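Local coordinates for member of s1p family of ribosomal proteins (Pyrococcus furiosus, PDB 5YH1), which binds manganese and probably acts as an exonuclease on nucleic acids, this chain being the DHH-domain part of a longer protein, at residues A[320-324]-A[434-438]; A[325-331]-A[363-369]. All blocks are in the same frame, centred on the assembly; numbering follows the deposited sequence.

Interaction 1. Residues A[320-324]-A[434-438]; sequences LPNGI and VLKLK
Asn322 presents its amide nitrogen to the C-terminal end of helix 423-435 and the loop beyond, where ND2 donates to the carbonyls of Val434 (ND2 to O 3.2 Å) and Leu437 (ND2 to O 3.1 Å). Both acceptors lie close to the plane of the amide, which fixes its rotation. The bond to Leu437 is the straighter at the hydrogen (163°), although ND2 is tilted from that carbonyl plane; the bond to Val434 is more bent, but it uses an in-plane lone pair. Val434 O is gripped twice, since Leu437 N also donates to it. Leu320 CD1 meets Val434 CG1 at 3.7 Å, the side chains crossing at about a right angle, while CD2 of Leu435 reaches back to Pro321 CD, also 3.7 Å away. Ile324 CD1 rests on Leu437 CD1 at 3.8 Å.

What positions Asn322 is the turn itself. Its CG stands between the backbone N and the carbonyl carbon (chi1 57°), which lets OD1 accept from Ile324 N in an Asx turn (3.2 Å) while ND2 faces the helix. Residues 320-323 form a type I turn, and Gly323, whose backbone angles would jam a side chain against the preceding carbonyl, completes a G1 bulge joining two antiparallel strands. Farther out, Tyr385 OH bonds to Asn322 O, and Met382 touches both Ile324 and Leu437.

One amide thus does two jobs: its oxygen shapes the hairpin, while its nitrogen serves Val434 O in the helix's last turn and Leu437 O just beyond it, where the helix end's partial negative charge would be expected to favour a donor.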
loop_
_atom_site.group_PDB
_atom_site.type_symbol
_atom_site.label_atom_id
_atom_site.label_comp_id
_atom_site.label_asym_id
_atom_site.label_seq_id
_atom_site.Cartn_x
_atom_site.Cartn_y
_atom_site.Cartn_z
ATOM N N LEU A 320 -6.008 -18.836 -39.130
ATOM C CA LEU A 320 -6.764 -20.067 -38.973
ATOM C C LEU A 320 -7.505 -20.368 -40.281
ATOM O O LEU A 320 -7.688 -19.464 -41.102
ATOM C CB LEU A 320 -7.758 -19.911 -37.820
ATOM C CG LEU A 320 -7.186 -19.447 -36.470
ATOM C CD1 LEU A 320 -8.292 -19.274 -35.441
ATOM C CD2 LEU A 320 -6.140 -20.423 -35.973
ATOM N N PRO A 321 -7.948 -21.629 -40.471
ATOM C CA PRO A 321 -8.692 -22.011 -41.683
ATOM C C PRO A 321 -9.853 -21.077 -42.041
ATOM O O PRO A 321 -10.092 -20.816 -43.222
ATOM C CB PRO A 321 -9.214 -23.406 -41.334
ATOM C CG PRO A 321 -8.161 -23.964 -40.427
ATOM C CD PRO A 321 -7.722 -22.794 -39.585
ATOM N N ASN A 322 -10.555 -20.562 -41.038
ATOM C CA ASN A 322 -11.675 -19.658 -41.297
ATOM C C ASN A 322 -11.275 -18.220 -41.683
ATOM O O ASN A 322 -12.141 -17.386 -41.972
ATOM C CB ASN A 322 -12.657 -19.652 -40.124
ATOM C CG ASN A 322 -12.006 -19.266 -38.801
ATOM O OD1 ASN A 322 -10.863 -18.798 -38.760
ATOM N ND2 ASN A 322 -12.741 -19.472 -37.704
ATOM N N GLY A 323 -9.976 -17.934 -41.682
ATOM C CA GLY A 323 -9.472 -16.620 -42.045
ATOM C C GLY A 323 -9.106 -15.716 -40.880
ATOM O O GLY A 323 -8.562 -14.630 -41.089
ATOM N N ILE A 324 -9.376 -16.156 -39.654
ATOM C CA ILE A 324 -9.064 -15.353 -38.480
ATOM C C ILE A 324 -7.568 -15.354 -38.204
ATOM O O ILE A 324 -6.924 -16.399 -38.246
ATOM C CB ILE A 324 -9.832 -15.849 -37.249
ATOM C CG1 ILE A 324 -11.320 -15.552 -37.443
ATOM C CG2 ILE A 324 -9.300 -15.193 -35.972
ATOM C CD1 ILE A 324 -12.220 -16.193 -36.412
ATOM N N VAL A 434 -12.640 -20.367 -31.123
ATOM C CA VAL A 434 -12.282 -19.400 -32.160
ATOM C C VAL A 434 -12.179 -20.103 -33.515
ATOM O O VAL A 434 -12.721 -19.601 -34.494
ATOM C CB VAL A 434 -10.979 -18.638 -31.820
ATOM C CG1 VAL A 434 -10.555 -17.748 -32.977
ATOM C CG2 VAL A 434 -11.177 -17.790 -30.568
ATOM N N LEU A 435 -11.507 -21.258 -33.560
ATOM C CA LEU A 435 -11.463 -22.104 -34.767
ATOM C C LEU A 435 -12.848 -22.416 -35.344
ATOM O O LEU A 435 -13.015 -22.451 -36.550
ATOM C CB LEU A 435 -10.770 -23.437 -34.485
ATOM C CG LEU A 435 -9.250 -23.471 -34.634
ATOM C CD1 LEU A 435 -8.678 -24.657 -33.866
ATOM C CD2 LEU A 435 -8.854 -23.537 -36.102
ATOM N N LYS A 436 -13.820 -22.652 -34.467
ATOM C CA LYS A 436 -15.169 -23.057 -34.867
ATOM C C LYS A 436 -16.057 -21.907 -35.341
ATOM O O LYS A 436 -17.151 -22.146 -35.849
ATOM C CB LYS A 436 -15.866 -23.781 -33.703
ATOM C CG LYS A 436 -15.290 -25.159 -33.413
ATOM C CD LYS A 436 -15.603 -25.651 -32.004
ATOM C CE LYS A 436 -17.079 -25.558 -31.654
ATOM N NZ LYS A 436 -17.302 -25.913 -30.225
ATOM N N LEU A 437 -15.611 -20.667 -35.169
ATOM C CA LEU A 437 -16.400 -19.521 -35.610
ATOM C C LEU A 437 -16.600 -19.596 -37.125
ATOM O O LEU A 437 -15.729 -20.065 -37.857
ATOM C CB LEU A 437 -15.730 -18.203 -35.233
ATOM C CG LEU A 437 -15.556 -17.892 -33.744
ATOM C CD1 LEU A 437 -14.681 -16.661 -33.559
ATOM C CD2 LEU A 437 -16.898 -17.706 -33.056
ATOM N N LYS A 438 -17.764 -19.154 -37.579
ATOM C CA LYS A 438 -18.103 -19.182 -39.000
ATOM C C LYS A 438 -18.456 -17.778 -39.467
ATOM O O LYS A 438 -19.091 -17.025 -38.739
ATOM C CB LYS A 438 -19.264 -20.150 -39.234
ATOM C CG LYS A 438 -18.810 -21.587 -39.461
ATOM C CD LYS A 438 -19.676 -22.610 -38.735
ATOM C CE LYS A 438 -21.117 -22.612 -39.218
ATOM N NZ LYS A 438 -21.940 -23.578 -38.431
#

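Interaction 2. Residues A[325-331]-A[363-369]; sequences RFNTIDV and PILTLAY
Tyr369 CG sits between its backbone N and carbonyl carbon (chi1 61°), a setting that folds the phenol across the neighbouring strand so that one ring face lies over Asp330. The CA of Asp330 makes a CH-pi contact 4.0 Å from the Tyr369 ring centroid. The Asp330 carboxylate leans past CE1, its plane 44° from the ring, and is fixed by OD1 accepting from the backbone N of Glu332 and Leu333. Two waters gather at the phenol: one bridges Tyr369 OH to Thr328 OG1, the other, in the ring plane, joins it to Asp330 OD2 (water to OD2 2.6 Å). A leucine in place of Tyr369 would probably lose the flat face over Asp330 CA and its CH-pi contact, along with the hydroxyl both waters share.

On the same face the Phe326 ring runs alongside Leu365 and Leu367, its CZ 3.9 Å from Leu367 CD2. On the other, Asn327 ND2 donates almost straight to Thr366 OG1 (3.1 Å); Asn327 OD1 bonds to Ser317 OG, and Thr366 OG1 to His351 ND1. Seven backbone hydrogen bonds stitch the parallel pair together, starting with Arg325 N to Pro363 O.

These strands are the two arms of a beta-alpha-beta unit whose helix 343-358 packs on the Asn327 and Ala368 face, while helix 423-435 covers Phe326, Leu365 and Tyr369; strands 316-319 and 373-378 extend the sheet outward on either side.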
loop_
_atom_site.group_PDB
_atom_site.type_symbol
_atom_site.label_atom_id
_atom_site.label_comp_id
_atom_site.label_asym_id
_atom_site.label_seq_id
_atom_site.Cartn_x
_atom_site.Cartn_y
_atom_site.Cartn_z
ATOM N N ARG A 325 -7.012 -14.169 -37.965
ATOM C CA ARG A 325 -5.628 -14.054 -37.500
ATOM C C ARG A 325 -5.645 -14.055 -35.967
ATOM O O ARG A 325 -6.134 -13.110 -35.338
ATOM C CB ARG A 325 -4.944 -12.792 -38.042
ATOM C CG ARG A 325 -3.503 -12.618 -37.568
ATOM C CD ARG A 325 -2.852 -11.397 -38.211
ATOM N NE ARG A 325 -2.662 -11.597 -39.643
ATOM C CZ ARG A 325 -1.700 -12.342 -40.174
ATOM N NH1 ARG A 325 -0.811 -12.965 -39.401
ATOM N NH2 ARG A 325 -1.626 -12.468 -41.489
ATOM N N PHE A 326 -5.122 -15.130 -35.386
ATOM C CA PHE A 326 -5.127 -15.347 -33.932
ATOM C C PHE A 326 -3.709 -15.154 -33.379
ATOM O O PHE A 326 -2.799 -15.896 -33.744
ATOM C CB PHE A 326 -5.624 -16.773 -33.662
ATOM C CG PHE A 326 -5.741 -17.144 -32.203
ATOM C CD1 PHE A 326 -6.294 -16.277 -31.275
ATOM C CD2 PHE A 326 -5.361 -18.410 -31.777
ATOM C CE1 PHE A 326 -6.427 -16.653 -29.938
ATOM C CE2 PHE A 326 -5.494 -18.792 -30.447
ATOM C CZ PHE A 326 -6.032 -17.914 -29.529
ATOM N N ASN A 327 -3.533 -14.153 -32.518
ATOM C CA ASN A 327 -2.239 -13.842 -31.921
ATOM C C ASN A 327 -2.232 -14.223 -30.441
ATOM O O ASN A 327 -3.174 -13.913 -29.716
ATOM C CB ASN A 327 -1.929 -12.347 -32.016
ATOM C CG ASN A 327 -2.113 -11.784 -33.415
ATOM O OD1 ASN A 327 -1.704 -12.388 -34.399
ATOM N ND2 ASN A 327 -2.711 -10.608 -33.499
ATOM N N THR A 328 -1.158 -14.867 -29.987
ATOM C CA THR A 328 -1.024 -15.217 -28.571
ATOM C C THR A 328 0.325 -14.760 -28.041
ATOM O O THR A 328 1.334 -14.808 -28.750
ATOM C CB THR A 328 -1.159 -16.727 -28.338
ATOM O OG1 THR A 328 -0.152 -17.405 -29.091
ATOM C CG2 THR A 328 -2.528 -17.216 -28.770
ATOM N N ILE A 329 0.322 -14.295 -26.797
ATOM C CA ILE A 329 1.535 -13.834 -26.138
ATOM C C ILE A 329 1.444 -14.099 -24.640
ATOM O O ILE A 329 0.466 -13.739 -23.982
ATOM C CB ILE A 329 1.813 -12.337 -26.427
ATOM C CG1 ILE A 329 3.022 -11.823 -25.641
ATOM C CG2 ILE A 329 0.601 -11.472 -26.124
ATOM C CD1 ILE A 329 4.330 -12.454 -26.058
ATOM N N ASP A 330 2.475 -14.752 -24.126
ATOM C CA ASP A 330 2.614 -15.016 -22.696
ATOM C C ASP A 330 3.258 -13.797 -22.050
ATOM O O ASP A 330 4.486 -13.639 -22.088
ATOM C CB ASP A 330 3.480 -16.257 -22.493
ATOM C CG ASP A 330 3.587 -16.676 -21.029
ATOM O OD1 ASP A 330 3.503 -15.796 -20.132
ATOM O OD2 ASP A 330 3.768 -17.891 -20.795
ATOM N N VAL A 331 2.430 -12.936 -21.468
ATOM C CA VAL A 331 2.920 -11.713 -20.853
ATOM C C VAL A 331 3.464 -11.896 -19.426
ATOM O O VAL A 331 3.909 -10.935 -18.832
ATOM C CB VAL A 331 1.884 -10.567 -20.886
ATOM C CG1 VAL A 331 1.517 -10.236 -22.327
ATOM C CG2 VAL A 331 0.635 -10.904 -20.080
ATOM N N PRO A 363 -9.938 -9.700 -39.728
ATOM C CA PRO A 363 -10.328 -10.375 -38.479
ATOM C C PRO A 363 -9.116 -10.720 -37.613
ATOM O O PRO A 363 -8.392 -11.683 -37.907
ATOM C CB PRO A 363 -11.025 -11.647 -38.973
ATOM C CG PRO A 363 -10.371 -11.932 -40.288
ATOM C CD PRO A 363 -10.062 -10.593 -40.895
ATOM N N ILE A 364 -8.890 -9.920 -36.571
ATOM C CA ILE A 364 -7.720 -10.101 -35.697
ATOM C C ILE A 364 -8.150 -10.307 -34.256
ATOM O O ILE A 364 -8.905 -9.504 -33.708
ATOM C CB ILE A 364 -6.758 -8.893 -35.730
ATOM C CG1 ILE A 364 -6.311 -8.592 -37.167
ATOM C CG2 ILE A 364 -5.537 -9.173 -34.861
ATOM C CD1 ILE A 364 -5.554 -7.287 -37.310
ATOM N N LEU A 365 -7.645 -11.379 -33.658
ATOM C CA LEU A 365 -7.900 -11.705 -32.259
ATOM C C LEU A 365 -6.585 -11.861 -31.524
ATOM O O LEU A 365 -5.794 -12.743 -31.842
ATOM C CB LEU A 365 -8.705 -12.999 -32.149
ATOM C CG LEU A 365 -9.261 -13.320 -30.758
ATOM C CD1 LEU A 365 -10.289 -12.297 -30.303
ATOM C CD2 LEU A 365 -9.897 -14.699 -30.784
ATOM N N THR A 366 -6.362 -10.995 -30.541
ATOM C CA THR A 366 -5.134 -10.999 -29.763
ATOM C C THR A 366 -5.425 -11.474 -28.351
ATOM O O THR A 366 -6.256 -10.903 -27.649
ATOM C CB THR A 366 -4.482 -9.607 -29.740
ATOM O OG1 THR A 366 -4.079 -9.244 -31.071
ATOM C CG2 THR A 366 -3.246 -9.592 -28.833
ATOM N N LEU A 367 -4.746 -12.540 -27.952
ATOM C CA LEU A 367 -4.914 -13.125 -26.623
ATOM C C LEU A 367 -3.602 -13.009 -25.854
ATOM O O LEU A 367 -2.618 -13.652 -26.202
ATOM C CB LEU A 367 -5.298 -14.588 -26.772
ATOM C CG LEU A 367 -5.348 -15.410 -25.485
ATOM C CD1 LEU A 367 -6.607 -15.085 -24.711
ATOM C CD2 LEU A 367 -5.295 -16.889 -25.834
ATOM N N ALA A 368 -3.592 -12.187 -24.811
ATOM C CA ALA A 368 -2.410 -12.017 -23.964
ATOM C C ALA A 368 -2.670 -12.643 -22.609
ATOM O O ALA A 368 -3.583 -12.220 -21.913
ATOM C CB ALA A 368 -2.093 -10.543 -23.797
ATOM N N TYR A 369 -1.868 -13.631 -22.219
ATOM C CA TYR A 369 -2.159 -14.395 -21.002
ATOM C C TYR A 369 -1.024 -14.411 -19.976
ATOM O O TYR A 369 0.160 -14.340 -20.315
ATOM C CB TYR A 369 -2.561 -15.826 -21.354
ATOM C CG TYR A 369 -1.515 -16.628 -22.087
ATOM C CD1 TYR A 369 -0.560 -17.374 -21.390
ATOM C CD2 TYR A 369 -1.483 -16.656 -23.478
ATOM C CE1 TYR A 369 0.398 -18.115 -22.068
ATOM C CE2 TYR A 369 -0.530 -17.394 -24.164
ATOM C CZ TYR A 369 0.405 -18.117 -23.457
ATOM O OH TYR A 369 1.343 -18.845 -24.142
HETATM O O HOH W 1 1.910 -17.595 -26.953
HETATM O O HOH W 2 3.577 -19.763 -22.617
#

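Interaction 2 is nested along the chain within the loop that interaction 1 closes: residues 320-324 run straight into strand 325-330, whereas residues 434-438 come about a hundred residues later, near the chain terminus. Their centres lie about 14 Å apart. They also touch, Val434 CG2 meeting Leu365 CD2 at 3.4 Å. Helix 423-435 is shared, packing against the mixed sheet. Interaction 1 joins the end of this last helix to the turn between two strands, and interaction 2 pairs two strands of the sheet whose side chains that helix covers. The arrangement is consistent with the DHHA1-like domain of DHH-family proteins, and both contacts lie away from the manganese site.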